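Local coordinates for cystathionine gamma-synthase (Xanthomonas oryzae pv. oryzae KACC 10331, PDB 6LD7), which probably catalyses the pyridoxal phosphate-dependent formation of cystathionine in the methionine biosynthesis pathway, at residues Val82-Gly87 / Ile91-Asn96; Thr18-Ala23 / Ala73-Gly78; Glu155-Pro160 / Arg302-Phe307. The protein carries 1 engineered substitution. All coordinates share one frame; numbering follows the deposited sequence.

Contact 1 of 3, residues Val82-Gly87 / Ile91-Asn96; sequences VITSTG and INLVLN
V82 and T84, on strand 80-84, pack against L93 of helix 87-98. This is a buried strand-to-helix contact at an edge strand of the seven-stranded sheet, joined by a tight connection. On the strand side, one methyl of L93, CD2, makes both side-chain contacts. L93 CD2 meets V82 CG1 at 3.9 Å and T84 CG2 at 4.1 Å, so it sits against two methyls of the same strand face. L93 has CG anti to the backbone N (chi1 174°), which carries the branch from the helix down to the strand. I83, between V82 and T84, turns to the other face and packs on helix 63-76. W236 and L242 also touch L93.

The polar half of T84 turns along its own segment. T84 OG1 donates to T86 O at 2.6 Å, reaching the oxygen from above the carbonyl plane. This short bond ties the strand end to the turn that follows. T86 is the N-cap of the helix, and its OG1 takes the N-H of G89. The same hydroxyl also bonds to G241 O of the second subunit. In the first helical turn I91 N donates to G87 O at 3.2 Å. I91 CG1 lies 3.8 Å from that same G87 oxygen.

G87 N in turn donates to phosphate oxygen OP1 of the pyridoxal phosphate-modified lysine at position 209. A strand, a capped turn and a helix whose N-terminal N-H grips the cofactor phosphate are characteristic of the phosphate-binding site in fold type I pyridoxal phosphate enzymes.

Contact 2 of 3, residues Thr18-Ala23 / Ala73-Gly78; sequences TAAVRA and AELEGG
A19 CB points at the carboxylate of E74, with E74 OE2 at 3.4 Å and E74 CD at 3.7 Å. The acid touches a methyl here, not a polar group. E74 gets there as an extended chain, with CG anti to the backbone N (chi1 -178°), reaching across from helix 63-76 to helix 16-21. L75 supplies the apolar part. Its two methyls divide the work: L75 CD1 lies 4.2 Å from A19 CB, and L75 CD2 lies 4.3 Å from A20 CB. The first torsion of L75 (chi1 -94°) is off the staggered positions.

The next shell backs this patch. L256 of helix 246-256 touches both A20 and L75, and P190 packs on L75 as well. Helix 63-76 ends just past these residues in a Schellman motif. G77 has positive phi, G78 N bonds to A73 O at 2.8 Å, and G77 N makes a weak bond to E74 O. T18 of helix 16-21, and R22 just after it, pair with the third subunit. There R22 NH1 forms a salt bridge with E378 OE2, and T18 OG1 bonds to D382 OD2.

Across the two segments the chemistry is therefore van der Waals packing: small methyls on a leucine, and the E74 carboxylate against the A19 methyl. E74 is solvent-exposed, and this carboxylate lies at the rim of the patch.

Contact 3 of 3, residues Glu155-Pro160 / Arg302-Phe307; sequences ETPSNP and RQQKGF
P157 and Q304 approach from opposite directions, with P157 CG 3.8 Å from Q304 OE1. Beside them T156 comes up to Q303, with T156 CG2 4.1 Å from Q303 NE2. These four residues are buried, yet they only brush each other. The hydrogen bonds of these glutamines go to other partners. The Q303 amide is gripped at both ends: its NE2 donates to T165 O, and its OE1 accepts from L167 N at the start of helix 167-176. Q304 NE2 donates to G306 O at 3.0 Å and 159°, with that oxygen in the plane of the amide. This bond fixes the rotation of the Q304 amide and leaves OE1 facing the proline. L188 packs on both P157 and Q304.

The segment 155-160 is the loop after strand 151-155, one of the parallel strands of the large sheet in this fold type I enzyme. The peptide before P157 is cis, and so is the one before P160. Segment 302-307 holds the end of helix 297-303 and the loop after it.

The backbones stay well apart, with the P157 and F307 CA atoms 9.6 Å from each other. R302 and K305 are solvent-exposed and take no part in the contact.

Contacts 1 and 2 are neighbours along the chain: helix 63-76, used in contact 2, is followed, after a short turn, by strand 80-84, used in contact 1. Their centres are still 20 Å apart. Contact 3 draws on later segments. Its centre lies 22 Å from that of contact 1 and 20 Å from that of contact 2, and its nearest atoms stay about 7 Å from either. None of the three touches another. Contact 1 reaches the cofactor directly, since its helix start binds the phosphate. It also meets the second subunit, whereas contact 2 meets the third. No other chain of the assembly touches the segments of contact 3.

Contact 1 of 3, residues Val82-Gly87 / Ile91-Asn96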
ATOM      1  N   VAL C  82     -21.409   0.666   8.047  1.00 26.94           N
ATOM      2  CA  VAL C  82     -20.769   1.807   7.376  1.00 27.27           C
ATOM      3  C   VAL C  82     -19.396   1.946   7.997  1.00 26.36           C
ATOM      4  O   VAL C  82     -19.316   1.914   9.210  1.00 24.15           O
ATOM      5  CB  VAL C  82     -21.610   3.080   7.556  1.00 27.20           C
ATOM      6  CG1 VAL C  82     -20.997   4.273   6.901  1.00 29.18           C
ATOM      7  CG2 VAL C  82     -22.953   2.867   6.946  1.00 28.77           C
ATOM      8  N   ILE C  83     -18.389   2.162   7.162  1.00 24.33           N
ATOM      9  CA  ILE C  83     -16.977   2.301   7.577  1.00 24.43           C
ATOM     10  C   ILE C  83     -16.572   3.782   7.445  1.00 25.27           C
ATOM     11  O   ILE C  83     -16.622   4.345   6.324  1.00 29.18           O
ATOM     12  CB  ILE C  83     -16.102   1.350   6.735  1.00 23.16           C
ATOM     13  CG1 ILE C  83     -16.514  -0.142   6.841  1.00 25.87           C
ATOM     14  CG2 ILE C  83     -14.642   1.513   7.130  1.00 25.10           C
ATOM     15  CD1 ILE C  83     -16.564  -0.717   8.225  1.00 23.65           C
ATOM     16  N   THR C  84     -16.021   4.354   8.515  1.00 24.83           N
ATOM     17  CA  THR C  84     -15.649   5.771   8.596  1.00 25.11           C
ATOM     18  C   THR C  84     -14.147   5.890   8.637  1.00 25.48           C
ATOM     19  O   THR C  84     -13.414   4.916   9.006  1.00 25.10           O
ATOM     20  CB  THR C  84     -16.396   6.425   9.784  1.00 27.45           C
ATOM     21  OG1 THR C  84     -16.017   5.785  11.008  1.00 25.17           O
ATOM     22  CG2 THR C  84     -17.902   6.328   9.607  1.00 26.25           C
ATOM     23  N   SER C  85     -13.680   7.087   8.385  1.00 23.80           N
ATOM     24  CA  SER C  85     -12.239   7.374   8.409  1.00 29.00           C
ATOM     25  C   SER C  85     -11.669   7.352   9.828  1.00 27.39           C
ATOM     26  O   SER C  85     -10.478   7.079   9.915  1.00 30.71           O
ATOM     27  CB  SER C  85     -11.956   8.704   7.713  1.00 29.91           C
ATOM     28  OG  SER C  85     -12.629   9.681   8.483  1.00 41.75           O
ATOM     29  N   THR C  86     -12.478   7.540  10.871  1.00 26.44           N
ATOM     30  CA  THR C  86     -12.053   7.367  12.272  1.00 25.66           C
ATOM     31  C   THR C  86     -13.200   6.899  13.136  1.00 25.25           C
ATOM     32  O   THR C  86     -14.429   7.012  12.728  1.00 24.50           O
ATOM     33  CB  THR C  86     -11.542   8.709  12.807  1.00 29.52           C
ATOM     34  OG1 THR C  86     -12.579   9.674  12.941  1.00 28.08           O
ATOM     35  CG2 THR C  86     -10.476   9.322  11.914  1.00 28.69           C
ATOM     36  N   GLY C  87     -12.869   6.426  14.313  1.00 25.56           N
ATOM     37  CA  GLY C  87     -13.908   6.113  15.336  1.00 27.50           C
ATOM     38  C   GLY C  87     -14.728   7.342  15.700  1.00 25.61           C
ATOM     39  O   GLY C  87     -15.949   7.259  15.803  1.00 27.70           O
ATOM     40  N   ILE C  91     -18.999   8.132  15.553  1.00 23.35           N
ATOM     41  CA  ILE C  91     -19.818   8.861  16.545  1.00 26.21           C
ATOM     42  C   ILE C  91     -20.473  10.081  15.888  1.00 26.12           C
ATOM     43  O   ILE C  91     -21.710  10.223  15.962  1.00 24.34           O
ATOM     44  CB  ILE C  91     -18.990   9.211  17.790  1.00 27.15           C
ATOM     45  CG1 ILE C  91     -18.598   7.895  18.452  1.00 30.58           C
ATOM     46  CG2 ILE C  91     -19.823  10.080  18.733  1.00 32.21           C
ATOM     47  CD1 ILE C  91     -17.552   8.036  19.481  1.00 28.50           C
ATOM     48  N   ASN C  92     -19.669  10.853  15.151  1.00 27.81           N
ATOM     49  CA  ASN C  92     -20.157  12.008  14.366  1.00 24.82           C
ATOM     50  C   ASN C  92     -21.301  11.573  13.436  1.00 25.01           C
ATOM     51  O   ASN C  92     -22.383  12.248  13.411  1.00 24.84           O
ATOM     52  CB  ASN C  92     -18.963  12.634  13.639  1.00 27.74           C
ATOM     53  CG  ASN C  92     -19.343  13.871  12.841  1.00 32.01           C
ATOM     54  OD1 ASN C  92     -20.296  14.456  13.231  1.00 39.03           O
ATOM     55  ND2 ASN C  92     -18.457  14.441  12.034  1.00 34.98           N
ATOM     56  N   LEU C  93     -21.098  10.497  12.664  1.00 25.33           N
ATOM     57  CA  LEU C  93     -22.147   9.992  11.761  1.00 25.36           C
ATOM     58  C   LEU C  93     -23.475   9.713  12.504  1.00 27.93           C
ATOM     59  O   LEU C  93     -24.574  10.180  12.092  1.00 25.02           O
ATOM     60  CB  LEU C  93     -21.573   8.743  11.122  1.00 25.31           C
ATOM     61  CG  LEU C  93     -22.597   8.007  10.263  1.00 27.83           C
ATOM     62  CD1 LEU C  93     -23.151   8.891   9.173  1.00 28.14           C
ATOM     63  CD2 LEU C  93     -22.011   6.748   9.704  1.00 26.51           C
ATOM     64  N   VAL C  94     -23.436   9.005  13.625  1.00 26.90           N
ATOM     65  CA  VAL C  94     -24.677   8.699  14.377  1.00 27.39           C
ATOM     66  C   VAL C  94     -25.351   9.988  14.855  1.00 26.09           C
ATOM     67  O   VAL C  94     -26.537  10.054  14.726  1.00 27.12           O
ATOM     68  CB  VAL C  94     -24.386   7.810  15.570  1.00 26.96           C
ATOM     69  CG1 VAL C  94     -25.628   7.648  16.417  1.00 29.33           C
ATOM     70  CG2 VAL C  94     -23.777   6.480  15.116  1.00 28.12           C
ATOM     71  N   LEU C  95     -24.617  10.912  15.446  1.00 26.09           N
ATOM     72  CA  LEU C  95     -25.174  12.205  15.901  1.00 29.68           C
ATOM     73  C   LEU C  95     -25.933  12.903  14.777  1.00 29.85           C
ATOM     74  O   LEU C  95     -27.019  13.421  15.059  1.00 29.94           O
ATOM     75  CB  LEU C  95     -24.088  13.124  16.425  1.00 28.05           C
ATOM     76  CG  LEU C  95     -23.289  12.580  17.611  1.00 28.95           C
ATOM     77  CD1 LEU C  95     -22.170  13.597  17.939  1.00 30.76           C
ATOM     78  CD2 LEU C  95     -24.174  12.332  18.810  1.00 30.04           C
ATOM     79  N   ASN C  96     -25.381  12.923  13.568  1.00 28.59           N
ATOM     80  CA  ASN C  96     -26.017  13.587  12.420  1.00 29.19           C
ATOM     81  C   ASN C  96     -27.159  12.731  11.875  1.00 30.67           C
ATOM     82  O   ASN C  96     -28.160  13.285  11.433  1.00 29.72           O
ATOM     83  CB  ASN C  96     -24.999  13.826  11.312  1.00 31.88           C
ATOM     84  CG  ASN C  96     -24.139  15.036  11.577  1.00 31.49           C
ATOM     85  OD1 ASN C  96     -24.538  16.157  11.243  1.00 37.81           O
ATOM     86  ND2 ASN C  96     -22.945  14.816  12.118  1.00 27.70           N
TER

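Contact 2 of 3, residues Thr18-Ala23 / Ala73-Gly78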
ATOM      1  N   THR C  18     -15.207 -18.356  12.290  1.00 32.99           N
ATOM      2  CA  THR C  18     -15.219 -18.797  10.875  1.00 32.19           C
ATOM      3  C   THR C  18     -15.547 -17.618   9.933  1.00 33.16           C
ATOM      4  O   THR C  18     -14.855 -17.424   8.915  1.00 32.41           O
ATOM      5  CB  THR C  18     -16.156 -19.972  10.699  1.00 31.48           C
ATOM      6  OG1 THR C  18     -15.671 -21.075  11.465  1.00 31.55           O
ATOM      7  CG2 THR C  18     -16.302 -20.340   9.248  1.00 32.29           C
ATOM      8  N   ALA C  19     -16.559 -16.824  10.251  1.00 34.21           N
ATOM      9  CA  ALA C  19     -17.034 -15.690   9.393  1.00 36.80           C
ATOM     10  C   ALA C  19     -15.949 -14.621   9.220  1.00 33.30           C
ATOM     11  O   ALA C  19     -15.708 -14.192   8.098  1.00 34.95           O
ATOM     12  CB  ALA C  19     -18.309 -15.097   9.983  1.00 36.47           C
ATOM     13  N   ALA C  20     -15.239 -14.272  10.290  1.00 33.21           N
ATOM     14  CA  ALA C  20     -14.165 -13.257  10.246  1.00 35.31           C
ATOM     15  C   ALA C  20     -12.973 -13.797   9.417  1.00 32.57           C
ATOM     16  O   ALA C  20     -12.430 -13.136   8.512  1.00 33.53           O
ATOM     17  CB  ALA C  20     -13.763 -12.918  11.674  1.00 32.27           C
ATOM     18  N   VAL C  21     -12.631 -15.045   9.658  1.00 30.55           N
ATOM     19  CA  VAL C  21     -11.461 -15.668   9.008  1.00 32.48           C
ATOM     20  C   VAL C  21     -11.756 -15.764   7.540  1.00 30.72           C
ATOM     21  O   VAL C  21     -10.824 -15.512   6.798  1.00 32.09           O
ATOM     22  CB  VAL C  21     -11.136 -17.080   9.560  1.00 32.51           C
ATOM     23  CG1 VAL C  21     -10.172 -17.804   8.651  1.00 31.44           C
ATOM     24  CG2 VAL C  21     -10.568 -17.031  10.954  1.00 33.02           C
ATOM     25  N   ARG C  22     -12.992 -16.115   7.169  1.00 34.46           N
ATOM     26  CA  ARG C  22     -13.385 -16.322   5.734  1.00 34.13           C
ATOM     27  C   ARG C  22     -14.071 -15.069   5.141  1.00 35.99           C
ATOM     28  O   ARG C  22     -14.474 -15.171   3.984  1.00 33.88           O
ATOM     29  CB  ARG C  22     -14.257 -17.586   5.534  1.00 35.35           C
ATOM     30  CG  ARG C  22     -13.487 -18.846   5.959  1.00 38.18           C
ATOM     31  CD  ARG C  22     -14.010 -20.224   5.609  1.00 41.71           C
ATOM     32  NE  ARG C  22     -13.952 -20.529   4.189  1.00 43.34           N
ATOM     33  CZ  ARG C  22     -12.867 -20.909   3.532  1.00 47.66           C
ATOM     34  NH1 ARG C  22     -11.692 -21.065   4.148  1.00 42.42           N
ATOM     35  NH2 ARG C  22     -12.973 -21.139   2.230  1.00 45.38           N
ATOM     36  N   ALA C  23     -13.968 -13.873   5.720  1.00 35.16           N
ATOM     37  CA  ALA C  23     -14.611 -12.670   5.103  1.00 40.44           C
ATOM     38  C   ALA C  23     -13.966 -12.336   3.713  1.00 45.69           C
ATOM     39  O   ALA C  23     -12.742 -12.431   3.455  1.00 45.06           O
ATOM     40  CB  ALA C  23     -14.563 -11.588   6.183  1.00 36.99           C
ATOM     41  N   ALA C  73     -21.030  -6.182   9.987  1.00 27.81           N
ATOM     42  CA  ALA C  73     -22.481  -6.342  10.139  1.00 29.33           C
ATOM     43  C   ALA C  73     -22.776  -7.805  10.546  1.00 32.17           C
ATOM     44  O   ALA C  73     -23.576  -8.008  11.450  1.00 30.51           O
ATOM     45  CB  ALA C  73     -23.211  -6.018   8.878  1.00 28.04           C
ATOM     46  N   GLU C  74     -22.168  -8.760   9.872  1.00 30.11           N
ATOM     47  CA  GLU C  74     -22.328 -10.209  10.145  1.00 31.08           C
ATOM     48  C   GLU C  74     -21.839 -10.558  11.563  1.00 31.72           C
ATOM     49  O   GLU C  74     -22.535 -11.258  12.253  1.00 31.28           O
ATOM     50  CB  GLU C  74     -21.653 -11.094   9.117  1.00 36.49           C
ATOM     51  CG  GLU C  74     -21.906 -12.587   9.440  1.00 50.35           C
ATOM     52  CD  GLU C  74     -21.342 -13.587   8.429  1.00 64.29           C
ATOM     53  OE1 GLU C  74     -20.740 -13.133   7.417  1.00 67.97           O
ATOM     54  OE2 GLU C  74     -21.466 -14.828   8.651  1.00 79.31           O
ATOM     55  N   LEU C  75     -20.715 -10.095  12.044  1.00 30.08           N
ATOM     56  CA  LEU C  75     -20.240 -10.379  13.420  1.00 29.01           C
ATOM     57  C   LEU C  75     -21.164  -9.719  14.432  1.00 27.78           C
ATOM     58  O   LEU C  75     -21.318 -10.287  15.483  1.00 27.81           O
ATOM     59  CB  LEU C  75     -18.859  -9.761  13.613  1.00 32.61           C
ATOM     60  CG  LEU C  75     -17.623 -10.612  13.379  1.00 42.76           C
ATOM     61  CD1 LEU C  75     -17.861 -11.815  12.533  1.00 48.24           C
ATOM     62  CD2 LEU C  75     -16.433  -9.767  12.915  1.00 39.41           C
ATOM     63  N   GLU C  76     -21.685  -8.511  14.202  1.00 27.12           N
ATOM     64  CA  GLU C  76     -22.530  -7.850  15.221  1.00 29.33           C
ATOM     65  C   GLU C  76     -23.994  -8.363  15.123  1.00 31.38           C
ATOM     66  O   GLU C  76     -24.762  -8.081  15.997  1.00 29.10           O
ATOM     67  CB  GLU C  76     -22.416  -6.340  15.129  1.00 29.33           C
ATOM     68  CG  GLU C  76     -21.111  -5.763  15.626  1.00 30.59           C
ATOM     69  CD  GLU C  76     -20.909  -5.683  17.155  1.00 34.70           C
ATOM     70  OE1 GLU C  76     -21.653  -6.351  17.981  1.00 32.28           O
ATOM     71  OE2 GLU C  76     -19.902  -5.076  17.539  1.00 35.77           O
ATOM     72  N   GLY C  77     -24.393  -9.026  14.054  1.00 30.80           N
ATOM     73  CA  GLY C  77     -25.779  -9.461  13.795  1.00 26.61           C
ATOM     74  C   GLY C  77     -26.604  -8.325  13.266  1.00 31.26           C
ATOM     75  O   GLY C  77     -27.764  -8.232  13.632  1.00 30.25           O
ATOM     76  N   GLY C  78     -26.070  -7.393  12.469  1.00 30.34           N
ATOM     77  CA  GLY C  78     -26.927  -6.277  12.023  1.00 30.38           C
ATOM     78  C   GLY C  78     -27.300  -6.350  10.549  1.00 30.24           C
ATOM     79  O   GLY C  78     -26.813  -7.198   9.873  1.00 30.72           O
TER

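Contact 3 of 3, residues Glu155-Pro160 / Arg302-Phe307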
ATOM      1  N   GLU C 155     -21.399   2.947  26.838  1.00 25.78           N
ATOM      2  CA  GLU C 155     -20.001   2.541  26.562  1.00 28.72           C
ATOM      3  C   GLU C 155     -19.605   1.558  27.654  1.00 28.60           C
ATOM      4  O   GLU C 155     -19.391   1.935  28.885  1.00 26.08           O
ATOM      5  CB  GLU C 155     -19.082   3.750  26.501  1.00 28.98           C
ATOM      6  CG  GLU C 155     -17.637   3.421  26.147  1.00 33.35           C
ATOM      7  CD  GLU C 155     -16.728   4.635  26.222  1.00 35.24           C
ATOM      8  OE1 GLU C 155     -15.517   4.394  26.641  1.00 34.74           O
ATOM      9  OE2 GLU C 155     -17.250   5.822  25.873  1.00 31.27           O
ATOM     10  N   THR C 156     -19.598   0.275  27.299  1.00 27.95           N
ATOM     11  CA  THR C 156     -19.269  -0.747  28.312  1.00 27.64           C
ATOM     12  C   THR C 156     -18.311  -1.765  27.745  1.00 24.23           C
ATOM     13  O   THR C 156     -18.634  -2.372  26.726  1.00 25.01           O
ATOM     14  CB  THR C 156     -20.280  -1.868  28.623  1.00 31.24           C
ATOM     15  OG1 THR C 156     -21.525  -2.038  27.936  1.00 35.93           O
ATOM     16  CG2 THR C 156     -20.264  -2.215  30.057  1.00 23.49           C
ATOM     17  N   PRO C 157     -17.309  -2.223  28.510  1.00 23.90           N
ATOM     18  CA  PRO C 157     -16.854  -1.604  29.750  1.00 25.47           C
ATOM     19  C   PRO C 157     -16.330  -0.184  29.559  1.00 28.62           C
ATOM     20  O   PRO C 157     -15.896   0.147  28.453  1.00 29.42           O
ATOM     21  CB  PRO C 157     -15.629  -2.463  30.151  1.00 25.20           C
ATOM     22  CG  PRO C 157     -15.838  -3.755  29.442  1.00 25.55           C
ATOM     23  CD  PRO C 157     -16.446  -3.317  28.136  1.00 24.08           C
ATOM     24  N   SER C 158     -16.284   0.574  30.638  1.00 27.88           N
ATOM     25  CA  SER C 158     -15.848   1.985  30.637  1.00 31.11           C
ATOM     26  C   SER C 158     -14.315   1.995  30.749  1.00 30.56           C
ATOM     27  O   SER C 158     -13.705   1.005  31.152  1.00 30.07           O
ATOM     28  CB  SER C 158     -16.575   2.760  31.778  1.00 30.00           C
ATOM     29  OG  SER C 158     -15.860   2.600  33.007  1.00 33.16           O
ATOM     30  N   ASN C 159     -13.710   3.113  30.458  1.00 33.52           N
ATOM     31  CA  ASN C 159     -12.257   3.287  30.445  1.00 35.63           C
ATOM     32  C   ASN C 159     -11.977   4.463  31.363  1.00 36.80           C
ATOM     33  O   ASN C 159     -12.659   5.446  31.211  1.00 43.26           O
ATOM     34  CB  ASN C 159     -11.765   3.557  29.027  1.00 39.81           C
ATOM     35  CG  ASN C 159     -10.407   4.232  29.142  1.00 47.04           C
ATOM     36  OD1 ASN C 159     -10.319   5.459  29.221  1.00 65.97           O
ATOM     37  ND2 ASN C 159      -9.398   3.496  29.509  1.00 39.41           N
ATOM     38  N   PRO C 160     -11.047   4.467  32.349  1.00 31.08           N
ATOM     39  CA  PRO C 160     -10.153   3.353  32.632  1.00 31.43           C
ATOM     40  C   PRO C 160     -10.568   2.412  33.789  1.00 30.20           C
ATOM     41  O   PRO C 160      -9.736   1.588  34.202  1.00 31.05           O
ATOM     42  CB  PRO C 160      -8.865   4.137  32.989  1.00 32.13           C
ATOM     43  CG  PRO C 160      -9.417   5.266  33.835  1.00 33.81           C
ATOM     44  CD  PRO C 160     -10.728   5.675  33.142  1.00 32.13           C
ATOM     45  N   ARG C 302     -22.077 -12.749  32.247  1.00 31.54           N
ATOM     46  CA  ARG C 302     -23.292 -13.104  31.446  1.00 36.01           C
ATOM     47  C   ARG C 302     -23.374 -12.301  30.155  1.00 34.81           C
ATOM     48  O   ARG C 302     -23.842 -12.884  29.252  1.00 31.55           O
ATOM     49  CB  ARG C 302     -24.609 -12.889  32.223  1.00 41.26           C
ATOM     50  CG  ARG C 302     -24.704 -13.931  33.342  1.00 52.51           C
ATOM     51  CD  ARG C 302     -25.128 -15.366  32.958  1.00 56.24           C
ATOM     52  NE  ARG C 302     -26.592 -15.313  32.753  1.00 65.07           N
ATOM     53  CZ  ARG C 302     -27.530 -15.148  33.717  1.00 65.67           C
ATOM     54  NH1 ARG C 302     -28.810 -15.033  33.388  1.00 69.73           N
ATOM     55  NH2 ARG C 302     -27.202 -15.124  35.002  1.00 54.80           N
ATOM     56  N   GLN C 303     -23.071 -11.000  30.086  1.00 29.77           N
ATOM     57  CA  GLN C 303     -23.371 -10.324  28.826  1.00 28.91           C
ATOM     58  C   GLN C 303     -22.166 -10.316  27.857  1.00 28.75           C
ATOM     59  O   GLN C 303     -22.363  -9.878  26.759  1.00 30.54           O
ATOM     60  CB  GLN C 303     -23.929  -8.945  29.087  1.00 31.54           C
ATOM     61  CG  GLN C 303     -22.941  -7.906  29.427  1.00 32.54           C
ATOM     62  CD  GLN C 303     -23.554  -6.534  29.652  1.00 31.44           C
ATOM     63  OE1 GLN C 303     -24.744  -6.358  29.848  1.00 27.31           O
ATOM     64  NE2 GLN C 303     -22.679  -5.576  29.854  1.00 28.35           N
ATOM     65  N   GLN C 304     -20.986 -10.763  28.272  1.00 27.51           N
ATOM     66  CA  GLN C 304     -19.716 -10.756  27.529  1.00 26.72           C
ATOM     67  C   GLN C 304     -19.303 -12.230  27.303  1.00 29.62           C
ATOM     68  O   GLN C 304     -19.603 -13.029  28.172  1.00 28.55           O
ATOM     69  CB  GLN C 304     -18.576  -9.999  28.254  1.00 25.15           C
ATOM     70  CG  GLN C 304     -18.911  -8.579  28.687  1.00 24.00           C
ATOM     71  CD  GLN C 304     -17.821  -7.888  29.477  1.00 24.49           C
ATOM     72  OE1 GLN C 304     -18.090  -6.803  30.001  1.00 25.93           O
ATOM     73  NE2 GLN C 304     -16.612  -8.478  29.594  1.00 21.91           N
ATOM     74  N   LYS C 305     -18.601 -12.573  26.207  1.00 27.52           N
ATOM     75  CA  LYS C 305     -18.072 -13.935  26.005  1.00 29.45           C
ATOM     76  C   LYS C 305     -16.662 -14.019  26.559  1.00 27.37           C
ATOM     77  O   LYS C 305     -16.106 -15.091  26.475  1.00 30.77           O
ATOM     78  CB  LYS C 305     -18.115 -14.331  24.537  1.00 36.00           C
ATOM     79  CG  LYS C 305     -19.519 -14.146  23.959  1.00 46.93           C
ATOM     80  CD  LYS C 305     -19.645 -14.107  22.436  1.00 60.19           C
ATOM     81  CE  LYS C 305     -20.043 -15.459  21.879  1.00 70.79           C
ATOM     82  NZ  LYS C 305     -20.666 -15.296  20.549  1.00 80.99           N
ATOM     83  N   GLY C 306     -16.091 -12.949  27.127  1.00 24.33           N
ATOM     84  CA  GLY C 306     -14.828 -13.118  27.873  1.00 22.40           C
ATOM     85  C   GLY C 306     -14.602 -11.835  28.601  1.00 22.81           C
ATOM     86  O   GLY C 306     -15.396 -10.883  28.345  1.00 24.68           O
ATOM     87  N   PHE C 307     -13.585 -11.737  29.427  1.00 22.04           N
ATOM     88  CA  PHE C 307     -13.421 -10.504  30.258  1.00 24.17           C
ATOM     89  C   PHE C 307     -12.489  -9.507  29.548  1.00 26.12           C
ATOM     90  O   PHE C 307     -12.264  -8.446  30.092  1.00 28.31           O
ATOM     91  CB  PHE C 307     -12.903 -10.977  31.605  1.00 26.30           C
ATOM     92  CG  PHE C 307     -13.901 -11.816  32.346  1.00 26.98           C
ATOM     93  CD1 PHE C 307     -15.101 -11.227  32.751  1.00 31.19           C
ATOM     94  CD2 PHE C 307     -13.635 -13.133  32.690  1.00 30.09           C
ATOM     95  CE1 PHE C 307     -16.017 -11.947  33.496  1.00 28.77           C
ATOM     96  CE2 PHE C 307     -14.572 -13.861  33.418  1.00 29.68           C
ATOM     97  CZ  PHE C 307     -15.772 -13.266  33.786  1.00 29.41           C
TER